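Orotidine 5'-phosphate decarboxylase (Sulfolobus solfataricus, PDB 4DBD) probably catalyses the decarboxylation of orotidine 5'-monophosphate to UMP, the final step of UMP biosynthesis from orotate. Local coordinates at residues P34-D38 with L39-K43; N129-E133 with I134-G138; T144-D147 with H148-Q151; R201-N204 with K205-D209. All coordinates share one frame; numbering follows the deposited sequence.

Interaction 1. Residues P34-D38 with L39-K43; sequences PLVLD and LGVDK
Leu39 N closes the last well-formed turn of the first helix on Leu35 O at 2.8 Å, a straight bond (164° at the hydrogen) with the donor nearly along the C=O axis. One residue on, Gly40 N sits just as near Val36 O, at 2.8 Å, yet its hydrogen is badly aimed and the bond is weak. Here the chain swings to a positive phi of 87°, where a CB would be jammed against the carbonyl oxygen of Leu39, so glycine is called for. Gly40 thus ends helix 33-39 and serves as N-cap of helix 41-48; a sulfate ion touches this junction. The break divides the helical segment that follows strand 28-32 of the TIM barrel into two short helices, one face of which meets the second subunit of the dimer. On one flank, Leu35 holds CG anti to its backbone N (chi1 -180°), which sends CD1 along the helix to CD1 of Leu39, 3.7 Å away; the two side chains cross at a slant, and Pro13 touches both. On another, Val36 CG1 approaches Val41 CG2 at 4.3 Å, bridging the kink. Both valines also pack on the second subunit, Val36 on its Leu37 and Val41 on its Val36. Asp38 OD1 forms a salt bridge with Arg75 of the second subunit.

Interaction 2. Residues N129-E133 with I134-G138; sequences NVIRE and ISPKG
Val130 O accepts the backbone N-H of Ile134 at 3.0 Å, and the same carbonyl oxygen lies 3.5 Å from Ile134 CG1; with CG1 beside the backbone N (chi1 -68°), the branch is set against the Val130 carbonyl. Between the side chains the touch is lighter, Val130 CG1 meeting Ile134 CG1 at 4.4 Å, and both residues also pack on Leu94 of helix 90-103. Ile131 does double duty. Its carbonyl oxygen takes the N-H of Ser135 at 2.8 Å, the last bond of the helical ladder, and lies 3.3 Å from Pro136 CD. Its CG2 branch meets the proline ring at CD and CG, both 4.0 Å away, with the two side chains crossing at about a right angle. Arg132 turns back toward the start of the segment, where NH1 donates to Asn129 OD1 at 3.0 Å; the oxygen lies at the edge of the guanidinium, in its plane, on the outer face of the helix. The extended Glu133 chain carries OE1 to a salt bridge with Lys91. Ser135 then takes a left-handed conformation (phi 56°, psi 61°) and ends the helix, while Pro136, having no N-H to offer, heads the departing chain and packs on Leu110. Two residues later Gly138 pairs through its backbone with Leu108 and Leu110 of strand 107-113. This is an alpha-to-beta loop of the TIM barrel, joining helix 124-134 to strand 138-141 of the parallel sheet.

Interaction 3. Residues T144-D147 with H148-Q151; sequences TKLD and HITQ. With SO4 (sulfate ion), chain C.
Leu146 and Ile149 make the close-packed side of this helical turn, lying side by side and pointing the same way, with Leu146 CD2 3.9 Å from Ile149 CD1. Ile149 is buried against Val141, Ala176 and Ala179, and its N-H reaches Lys145 O at 3.1 Å, in the carbonyl plane. His148 occupies the boundary: Lys145 CB stands at the ring's edge, 3.8 Å from His148 CD2, while NE2 donates to O3 of a sulfate, probably from the crystallisation liquor, at 3.0 Å, the sulfur at the ring's edge and in its plane. Thr121 OG1 holds the same ion, and Lys145 NZ turns instead to Met114 O. On the exposed side, Asp147 and Gln151 barely touch through their side chains. Instead Asp147 O, bonded by Gln151 N, stands over the face of the Gln151 amide, 3.2 Å from its CD and 3.5 Å from both OE1 and NE2. With an alanine here, the Asp147 carbonyl would probably keep its backbone bond but lose the amide lying against it, opening that flank to water. With Lys145 as N-cap, this is the first turn of helix 146-155, the crossover of the beta-alpha-beta unit between strands 138-141 and 160-163.

Interaction 4. Residues R201-N204 with K205-D209; sequences RTIN and KIIED
Thr202 OG1 is gripped twice: a water donates to it at 2.9 Å, and the hydroxyl is also bonded to Thr198 O one turn earlier. That water accepts from Lys205 NZ at 2.6 Å, so the threonine and the lysine are joined across the outer face of the helix through one solvent molecule. The Lys205 chain gets there by passing along the helix, its CG 3.2 Å from Arg201 O, the carbonyl that its own N-H bonds. On the inner side Ile203 CG2, anti to the backbone N, meets Ile207 CD1 at 3.8 Å, the two side chains lying side by side and pointing the same way; they pack on Ile186 and Glu184 of strand 183-186. Glu208 alone has CG between its backbone N and carbonyl carbon (chi1 61°), the crowded position, which lays CG 3.3 Å from Asn204 O. The side chain of Asn204 is itself held by Ser4 OG and the Glu25 carbonyl, and Arg201 forms a salt bridge with Glu25. The chemistry thus splits helix 196-210 by face: water-mediated polar contact outside, Ile203 and Ile207 inside, and polar anchors that fasten this last helix to Ser4 ahead of the first strand and to Glu25 ahead of the second.

Overall arrangement
The four contacts follow one another along the chain and sit in the outer helices and their ends around one eight-stranded parallel barrel. Interactions 2 and 3 are neighbours, with centres about 18 Å apart and nearest atoms about 8 Å; strand 138-141 links them, so they belong to successive beta-alpha units. Interaction 1 lies across the chain's centre from both, its centre about 30 Å from interaction 2 and 33 Å from interaction 3, and it alone of the four meets the second subunit, placing it at the dimer interface. Interaction 4, about 21 Å from interaction 3 between centres, belongs to the C-terminal helix and packs where strands 6-10 and 183-186 close the barrel.

Interaction 1. Residues P34-D38 with L39-K43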
loop_
_atom_site.group_PDB
_atom_site.type_symbol
_atom_site.label_atom_id
_atom_site.label_comp_id
_atom_site.label_asym_id
_atom_site.label_seq_id
_atom_site.Cartn_x
_atom_site.Cartn_y
_atom_site.Cartn_z
ATOM N N PRO A 34 9.379 1.429 4.534
ATOM C CA PRO A 34 10.358 1.012 5.547
ATOM C C PRO A 34 11.208 2.177 6.051
ATOM O O PRO A 34 11.526 2.229 7.252
ATOM C CB PRO A 34 11.229 0.019 4.790
ATOM C CG PRO A 34 10.288 -0.569 3.747
ATOM C CD PRO A 34 9.446 0.595 3.315
ATOM N N LEU A 35 11.577 3.092 5.155
ATOM C CA LEU A 35 12.404 4.238 5.537
ATOM C C LEU A 35 11.615 5.207 6.388
ATOM O O LEU A 35 12.064 5.620 7.467
ATOM C CB LEU A 35 12.929 4.966 4.298
ATOM C CG LEU A 35 13.811 6.186 4.577
ATOM C CD1 LEU A 35 15.152 5.736 5.119
ATOM C CD2 LEU A 35 14.017 7.022 3.333
ATOM N N VAL A 36 10.432 5.576 5.904
ATOM C CA VAL A 36 9.597 6.528 6.624
ATOM C C VAL A 36 9.242 6.019 8.025
ATOM O O VAL A 36 9.198 6.796 8.970
ATOM C CB VAL A 36 8.339 6.879 5.817
ATOM C CG1 VAL A 36 7.421 7.796 6.615
ATOM C CG2 VAL A 36 8.731 7.539 4.498
ATOM N N LEU A 37 9.024 4.714 8.173
ATOM C CA LEU A 37 8.776 4.150 9.505
ATOM C C LEU A 37 10.050 4.025 10.373
ATOM O O LEU A 37 9.971 4.020 11.601
ATOM C CB LEU A 37 8.062 2.797 9.408
ATOM C CG LEU A 37 6.725 2.785 8.662
ATOM C CD1 LEU A 37 6.202 1.367 8.547
ATOM C CD2 LEU A 37 5.681 3.680 9.337
ATOM N N ASP A 38 11.213 3.909 9.741
ATOM C CA ASP A 38 12.469 3.824 10.490
ATOM C C ASP A 38 12.872 5.211 10.986
ATOM O O ASP A 38 13.000 5.434 12.191
ATOM C CB ASP A 38 13.588 3.221 9.634
ATOM C CG ASP A 38 13.548 1.699 9.587
ATOM O OD1 ASP A 38 13.046 1.079 10.555
ATOM O OD2 ASP A 38 14.032 1.120 8.580
ATOM N N LEU A 39 13.053 6.144 10.055
ATOM C CA LEU A 39 13.504 7.494 10.386
ATOM C C LEU A 39 12.385 8.356 10.940
ATOM O O LEU A 39 12.630 9.306 11.694
ATOM C CB LEU A 39 14.067 8.190 9.143
ATOM C CG LEU A 39 15.302 7.588 8.484
ATOM C CD1 LEU A 39 15.818 8.542 7.418
ATOM C CD2 LEU A 39 16.380 7.309 9.527
ATOM N N GLY A 40 11.154 8.036 10.558
ATOM C CA GLY A 40 10.035 8.916 10.836
ATOM C C GLY A 40 9.875 9.943 9.734
ATOM O O GLY A 40 10.779 10.138 8.924
ATOM N N VAL A 41 8.724 10.607 9.706
ATOM C CA VAL A 41 8.361 11.502 8.610
ATOM C C VAL A 41 9.234 12.750 8.542
ATOM O O VAL A 41 9.695 13.133 7.463
ATOM C CB VAL A 41 6.893 11.957 8.737
ATOM C CG1 VAL A 41 6.358 12.428 7.383
ATOM C CG2 VAL A 41 6.035 10.829 9.306
ATOM N N ASP A 42 9.436 13.398 9.689
ATOM C CA ASP A 42 10.224 14.621 9.728
ATOM C C ASP A 42 11.652 14.360 9.296
ATOM O O ASP A 42 12.175 15.057 8.421
ATOM C CB ASP A 42 10.197 15.252 11.121
ATOM C CG ASP A 42 8.889 15.964 11.408
ATOM O OD1 ASP A 42 8.203 16.373 10.440
ATOM O OD2 ASP A 42 8.553 16.113 12.602
ATOM N N LYS A 43 12.277 13.351 9.895
ATOM C CA LYS A 43 13.644 12.992 9.531
ATOM C C LYS A 43 13.749 12.558 8.078
ATOM O O LYS A 43 14.763 12.797 7.424
ATOM C CB LYS A 43 14.188 11.906 10.456
ATOM C CG LYS A 43 14.439 12.409 11.874
ATOM C CD LYS A 43 15.580 13.411 11.895
ATOM C CE LYS A 43 15.301 14.547 12.875
ATOM N NZ LYS A 43 16.490 15.426 13.072
#

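Interaction 2. Residues N129-E133 with I134-G138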
loop_
_atom_site.group_PDB
_atom_site.type_symbol
_atom_site.label_atom_id
_atom_site.label_comp_id
_atom_site.label_asym_id
_atom_site.label_seq_id
_atom_site.Cartn_x
_atom_site.Cartn_y
_atom_site.Cartn_z
ATOM N N ASN A 129 -5.393 -1.826 -19.669
ATOM C CA ASN A 129 -6.528 -0.922 -19.831
ATOM C C ASN A 129 -6.570 0.183 -18.783
ATOM O O ASN A 129 -6.835 1.341 -19.094
ATOM C CB ASN A 129 -7.840 -1.697 -19.823
ATOM C CG ASN A 129 -8.040 -2.472 -21.089
ATOM O OD1 ASN A 129 -7.371 -2.208 -22.090
ATOM N ND2 ASN A 129 -8.952 -3.440 -21.062
ATOM N N VAL A 130 -6.337 -0.179 -17.531
ATOM C CA VAL A 130 -6.239 0.831 -16.484
ATOM C C VAL A 130 -5.164 1.848 -16.846
ATOM O O VAL A 130 -5.370 3.063 -16.732
ATOM C CB VAL A 130 -5.952 0.193 -15.118
ATOM C CG1 VAL A 130 -5.649 1.259 -14.101
ATOM C CG2 VAL A 130 -7.141 -0.651 -14.677
ATOM N N ILE A 131 -4.004 1.360 -17.279
ATOM C CA ILE A 131 -2.910 2.267 -17.617
ATOM C C ILE A 131 -3.291 3.172 -18.785
ATOM O O ILE A 131 -2.993 4.364 -18.786
ATOM C CB ILE A 131 -1.601 1.494 -17.912
ATOM C CG1 ILE A 131 -1.101 0.835 -16.622
ATOM C CG2 ILE A 131 -0.548 2.415 -18.489
ATOM C CD1 ILE A 131 -0.022 -0.231 -16.837
ATOM N N ARG A 132 -3.961 2.604 -19.780
ATOM C CA ARG A 132 -4.436 3.404 -20.912
ATOM C C ARG A 132 -5.422 4.514 -20.529
ATOM O O ARG A 132 -5.329 5.627 -21.040
ATOM C CB ARG A 132 -5.040 2.497 -21.981
ATOM C CG ARG A 132 -4.019 1.620 -22.656
ATOM C CD ARG A 132 -4.702 0.508 -23.429
ATOM N NE ARG A 132 -3.733 -0.339 -24.106
ATOM C CZ ARG A 132 -3.799 -1.666 -24.141
ATOM N NH1 ARG A 132 -4.802 -2.302 -23.547
ATOM N NH2 ARG A 132 -2.865 -2.354 -24.777
ATOM N N GLU A 133 -6.359 4.219 -19.631
ATOM C CA GLU A 133 -7.315 5.236 -19.183
ATOM C C GLU A 133 -6.646 6.360 -18.396
ATOM O O GLU A 133 -6.951 7.532 -18.588
ATOM C CB GLU A 133 -8.419 4.615 -18.327
ATOM C CG GLU A 133 -9.456 3.835 -19.100
ATOM C CD GLU A 133 -10.551 3.297 -18.200
ATOM O OE1 GLU A 133 -10.649 3.763 -17.043
ATOM O OE2 GLU A 133 -11.308 2.403 -18.643
ATOM N N ILE A 134 -5.732 5.991 -17.504
ATOM C CA ILE A 134 -5.119 6.939 -16.578
ATOM C C ILE A 134 -4.003 7.746 -17.225
ATOM O O ILE A 134 -3.844 8.930 -16.940
ATOM C CB ILE A 134 -4.584 6.213 -15.316
ATOM C CG1 ILE A 134 -5.755 5.669 -14.493
ATOM C CG2 ILE A 134 -3.716 7.143 -14.466
ATOM C CD1 ILE A 134 -6.548 6.749 -13.753
ATOM N N SER A 135 -3.245 7.109 -18.109
ATOM C CA SER A 135 -2.145 7.772 -18.801
ATOM C C SER A 135 -1.139 8.379 -17.822
ATOM O O SER A 135 -0.919 9.595 -17.818
ATOM C CB SER A 135 -2.686 8.837 -19.763
ATOM O OG SER A 135 -1.630 9.460 -20.470
ATOM N N PRO A 136 -0.524 7.529 -16.987
ATOM C CA PRO A 136 0.479 7.952 -16.003
ATOM C C PRO A 136 1.759 8.439 -16.685
ATOM O O PRO A 136 1.934 8.218 -17.880
ATOM C CB PRO A 136 0.756 6.660 -15.211
ATOM C CG PRO A 136 0.434 5.541 -16.206
ATOM C CD PRO A 136 -0.739 6.067 -16.991
ATOM N N LYS A 137 2.629 9.113 -15.940
ATOM C CA LYS A 137 3.961 9.459 -16.438
ATOM C C LYS A 137 4.732 8.180 -16.762
ATOM O O LYS A 137 5.433 8.098 -17.776
ATOM C CB LYS A 137 4.726 10.259 -15.387
ATOM C CG LYS A 137 6.227 10.389 -15.665
ATOM C CD LYS A 137 6.574 11.683 -16.383
ATOM C CE LYS A 137 8.081 11.777 -16.656
ATOM N NZ LYS A 137 8.872 10.961 -15.697
ATOM N N GLY A 138 4.580 7.179 -15.901
ATOM C CA GLY A 138 5.374 5.969 -15.999
ATOM C C GLY A 138 4.684 4.732 -15.463
ATOM O O GLY A 138 3.579 4.804 -14.909
#

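Interaction 3. Residues T144-D147 with H148-Q151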
loop_
_atom_site.group_PDB
_atom_site.type_symbol
_atom_site.label_atom_id
_atom_site.label_comp_id
_atom_site.label_asym_id
_atom_site.label_seq_id
_atom_site.Cartn_x
_atom_site.Cartn_y
_atom_site.Cartn_z
ATOM N N THR A 144 12.799 -8.931 -13.121
ATOM C CA THR A 144 12.888 -10.371 -13.339
ATOM C C THR A 144 12.018 -10.756 -14.528
ATOM O O THR A 144 12.101 -11.876 -15.038
ATOM C CB THR A 144 12.337 -11.143 -12.146
ATOM O OG1 THR A 144 11.042 -10.623 -11.828
ATOM C CG2 THR A 144 13.248 -11.016 -10.948
ATOM N N LYS A 145 11.164 -9.828 -14.945
ATOM C CA LYS A 145 10.145 -10.111 -15.948
ATOM C C LYS A 145 10.504 -9.429 -17.270
ATOM O O LYS A 145 9.799 -8.510 -17.720
ATOM C CB LYS A 145 8.777 -9.630 -15.448
ATOM C CG LYS A 145 8.413 -10.103 -14.031
ATOM C CD LYS A 145 8.292 -11.631 -13.959
ATOM C CE LYS A 145 7.685 -12.101 -12.625
ATOM N NZ LYS A 145 6.221 -11.809 -12.494
ATOM N N LEU A 146 11.601 -9.880 -17.879
ATOM C CA LEU A 146 12.151 -9.228 -19.069
ATOM C C LEU A 146 11.201 -9.233 -20.263
ATOM O O LEU A 146 11.087 -8.224 -20.941
ATOM C CB LEU A 146 13.507 -9.818 -19.471
ATOM C CG LEU A 146 14.659 -9.737 -18.464
ATOM C CD1 LEU A 146 15.966 -10.122 -19.141
ATOM C CD2 LEU A 146 14.773 -8.344 -17.845
ATOM N N ASP A 147 10.549 -10.364 -20.531
ATOM C CA ASP A 147 9.591 -10.438 -21.635
ATOM C C ASP A 147 8.543 -9.344 -21.495
ATOM O O ASP A 147 8.179 -8.680 -22.469
ATOM C CB ASP A 147 8.889 -11.797 -21.662
ATOM C CG ASP A 147 9.791 -12.912 -22.157
ATOM O OD1 ASP A 147 10.978 -12.913 -21.778
ATOM O OD2 ASP A 147 9.310 -13.775 -22.934
ATOM N N HIS A 148 8.054 -9.163 -20.273
ATOM C CA HIS A 148 6.997 -8.175 -20.035
ATOM C C HIS A 148 7.502 -6.746 -20.226
ATOM O O HIS A 148 6.757 -5.870 -20.682
ATOM C CB HIS A 148 6.384 -8.369 -18.648
ATOM C CG HIS A 148 5.661 -9.671 -18.483
ATOM N ND1 HIS A 148 4.422 -9.908 -19.038
ATOM C CD2 HIS A 148 5.999 -10.805 -17.822
ATOM C CE1 HIS A 148 4.028 -11.130 -18.725
ATOM N NE2 HIS A 148 4.967 -11.694 -17.988
ATOM N N ILE A 149 8.765 -6.504 -19.884
ATOM C CA ILE A 149 9.366 -5.191 -20.107
ATOM C C ILE A 149 9.345 -4.838 -21.588
ATOM O O ILE A 149 8.941 -3.738 -21.972
ATOM C CB ILE A 149 10.827 -5.142 -19.595
ATOM C CG1 ILE A 149 10.861 -5.325 -18.081
ATOM C CG2 ILE A 149 11.498 -3.832 -19.977
ATOM C CD1 ILE A 149 12.272 -5.336 -17.495
ATOM N N THR A 150 9.789 -5.769 -22.430
ATOM C CA THR A 150 9.844 -5.472 -23.858
ATOM C C THR A 150 8.435 -5.223 -24.406
ATOM O O THR A 150 8.203 -4.272 -25.159
ATOM C CB THR A 150 10.517 -6.599 -24.639
ATOM O OG1 THR A 150 11.757 -6.945 -24.002
ATOM C CG2 THR A 150 10.778 -6.144 -26.067
ATOM N N GLN A 151 7.496 -6.065 -23.994
ATOM C CA GLN A 151 6.107 -5.956 -24.423
ATOM C C GLN A 151 5.453 -4.682 -23.919
ATOM O O GLN A 151 4.755 -4.008 -24.668
ATOM C CB GLN A 151 5.320 -7.190 -23.978
ATOM C CG GLN A 151 5.755 -8.448 -24.726
ATOM C CD GLN A 151 5.562 -9.718 -23.930
ATOM O OE1 GLN A 151 4.890 -9.726 -22.895
ATOM N NE2 GLN A 151 6.164 -10.811 -24.406
HETATM S S SO4 C . 5.075 -15.073 -16.177
HETATM O O1 SO4 C . 6.388 -14.440 -16.303
HETATM O O2 SO4 C . 4.648 -15.029 -14.778
HETATM O O3 SO4 C . 4.106 -14.365 -17.014
HETATM O O4 SO4 C . 5.157 -16.464 -16.609
#

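Interaction 4. Residues R201-N204 with K205-D209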
loop_
_atom_site.group_PDB
_atom_site.type_symbol
_atom_site.label_atom_id
_atom_site.label_comp_id
_atom_site.label_asym_id
_atom_site.label_seq_id
_atom_site.Cartn_x
_atom_site.Cartn_y
_atom_site.Cartn_z
ATOM N N ARG A 201 28.799 3.015 -8.167
ATOM C CA ARG A 201 29.681 3.322 -9.295
ATOM C C ARG A 201 29.961 2.078 -10.158
ATOM O O ARG A 201 29.964 2.143 -11.385
ATOM C CB ARG A 201 30.977 3.994 -8.812
ATOM C CG ARG A 201 30.718 5.305 -8.063
ATOM C CD ARG A 201 31.956 6.192 -7.863
ATOM N NE ARG A 201 31.549 7.602 -7.863
ATOM C CZ ARG A 201 32.025 8.556 -7.060
ATOM N NH1 ARG A 201 32.960 8.291 -6.154
ATOM N NH2 ARG A 201 31.554 9.791 -7.172
ATOM N N THR A 202 30.176 0.942 -9.506
ATOM C CA THR A 202 30.427 -0.312 -10.203
ATOM C C THR A 202 29.209 -0.726 -11.039
ATOM O O THR A 202 29.329 -1.088 -12.216
ATOM C CB THR A 202 30.770 -1.413 -9.193
ATOM O OG1 THR A 202 31.945 -1.041 -8.448
ATOM C CG2 THR A 202 30.996 -2.743 -9.897
ATOM N N ILE A 203 28.029 -0.651 -10.425
ATOM C CA ILE A 203 26.773 -0.965 -11.108
ATOM C C ILE A 203 26.516 -0.016 -12.278
ATOM O O ILE A 203 26.082 -0.440 -13.350
ATOM C CB ILE A 203 25.589 -0.903 -10.124
ATOM C CG1 ILE A 203 25.690 -2.056 -9.115
ATOM C CG2 ILE A 203 24.256 -0.898 -10.879
ATOM C CD1 ILE A 203 24.796 -1.892 -7.904
ATOM N N ASN A 204 26.771 1.272 -12.070
ATOM C CA ASN A 204 26.667 2.225 -13.162
ATOM C C ASN A 204 27.565 1.817 -14.325
ATOM O O ASN A 204 27.141 1.860 -15.487
ATOM C CB ASN A 204 27.001 3.649 -12.696
ATOM C CG ASN A 204 25.824 4.339 -12.028
ATOM O OD1 ASN A 204 24.665 3.991 -12.268
ATOM N ND2 ASN A 204 26.118 5.330 -11.188
ATOM N N LYS A 205 28.796 1.413 -14.019
ATOM C CA LYS A 205 29.718 0.976 -15.071
ATOM C C LYS A 205 29.175 -0.241 -15.815
ATOM O O LYS A 205 29.199 -0.288 -17.041
ATOM C CB LYS A 205 31.109 0.661 -14.503
ATOM C CG LYS A 205 31.868 1.871 -13.975
ATOM C CD LYS A 205 33.266 1.459 -13.531
ATOM C CE LYS A 205 33.868 2.458 -12.557
ATOM N NZ LYS A 205 34.511 1.741 -11.420
ATOM N N ILE A 206 28.696 -1.230 -15.063
ATOM C CA ILE A 206 28.108 -2.429 -15.660
ATOM C C ILE A 206 26.976 -2.073 -16.611
ATOM O O ILE A 206 26.864 -2.614 -17.719
ATOM C CB ILE A 206 27.571 -3.389 -14.577
ATOM C CG1 ILE A 206 28.733 -4.015 -13.798
ATOM C CG2 ILE A 206 26.713 -4.484 -15.203
ATOM C CD1 ILE A 206 28.317 -4.668 -12.482
ATOM N N ILE A 207 26.127 -1.154 -16.179
ATOM C CA ILE A 207 24.970 -0.790 -16.974
ATOM C C ILE A 207 25.353 -0.050 -18.253
ATOM O O ILE A 207 24.832 -0.359 -19.321
ATOM C CB ILE A 207 23.963 0.033 -16.147
ATOM C CG1 ILE A 207 23.348 -0.857 -15.068
ATOM C CG2 ILE A 207 22.880 0.622 -17.050
ATOM C CD1 ILE A 207 22.400 -0.150 -14.126
ATOM N N GLU A 208 26.268 0.914 -18.153
ATOM C CA GLU A 208 26.658 1.687 -19.331
ATOM C C GLU A 208 27.441 0.843 -20.339
ATOM O O GLU A 208 27.523 1.197 -21.519
ATOM C CB GLU A 208 27.429 2.961 -18.950
ATOM C CG GLU A 208 28.735 2.730 -18.204
ATOM C CD GLU A 208 29.761 3.832 -18.459
ATOM O OE1 GLU A 208 29.432 4.804 -19.175
ATOM O OE2 GLU A 208 30.903 3.723 -17.954
ATOM N N ASP A 209 28.007 -0.271 -19.877
ATOM C CA ASP A 209 28.634 -1.237 -20.781
ATOM C C ASP A 209 27.571 -2.044 -21.527
ATOM O O ASP A 209 27.604 -2.148 -22.754
ATOM C CB ASP A 209 29.560 -2.188 -20.017
ATOM C CG ASP A 209 30.850 -1.518 -19.552
ATOM O OD1 ASP A 209 31.212 -0.450 -20.094
ATOM O OD2 ASP A 209 31.510 -2.072 -18.643
HETATM O O HOH W 1 33.711 1.217 -9.014
#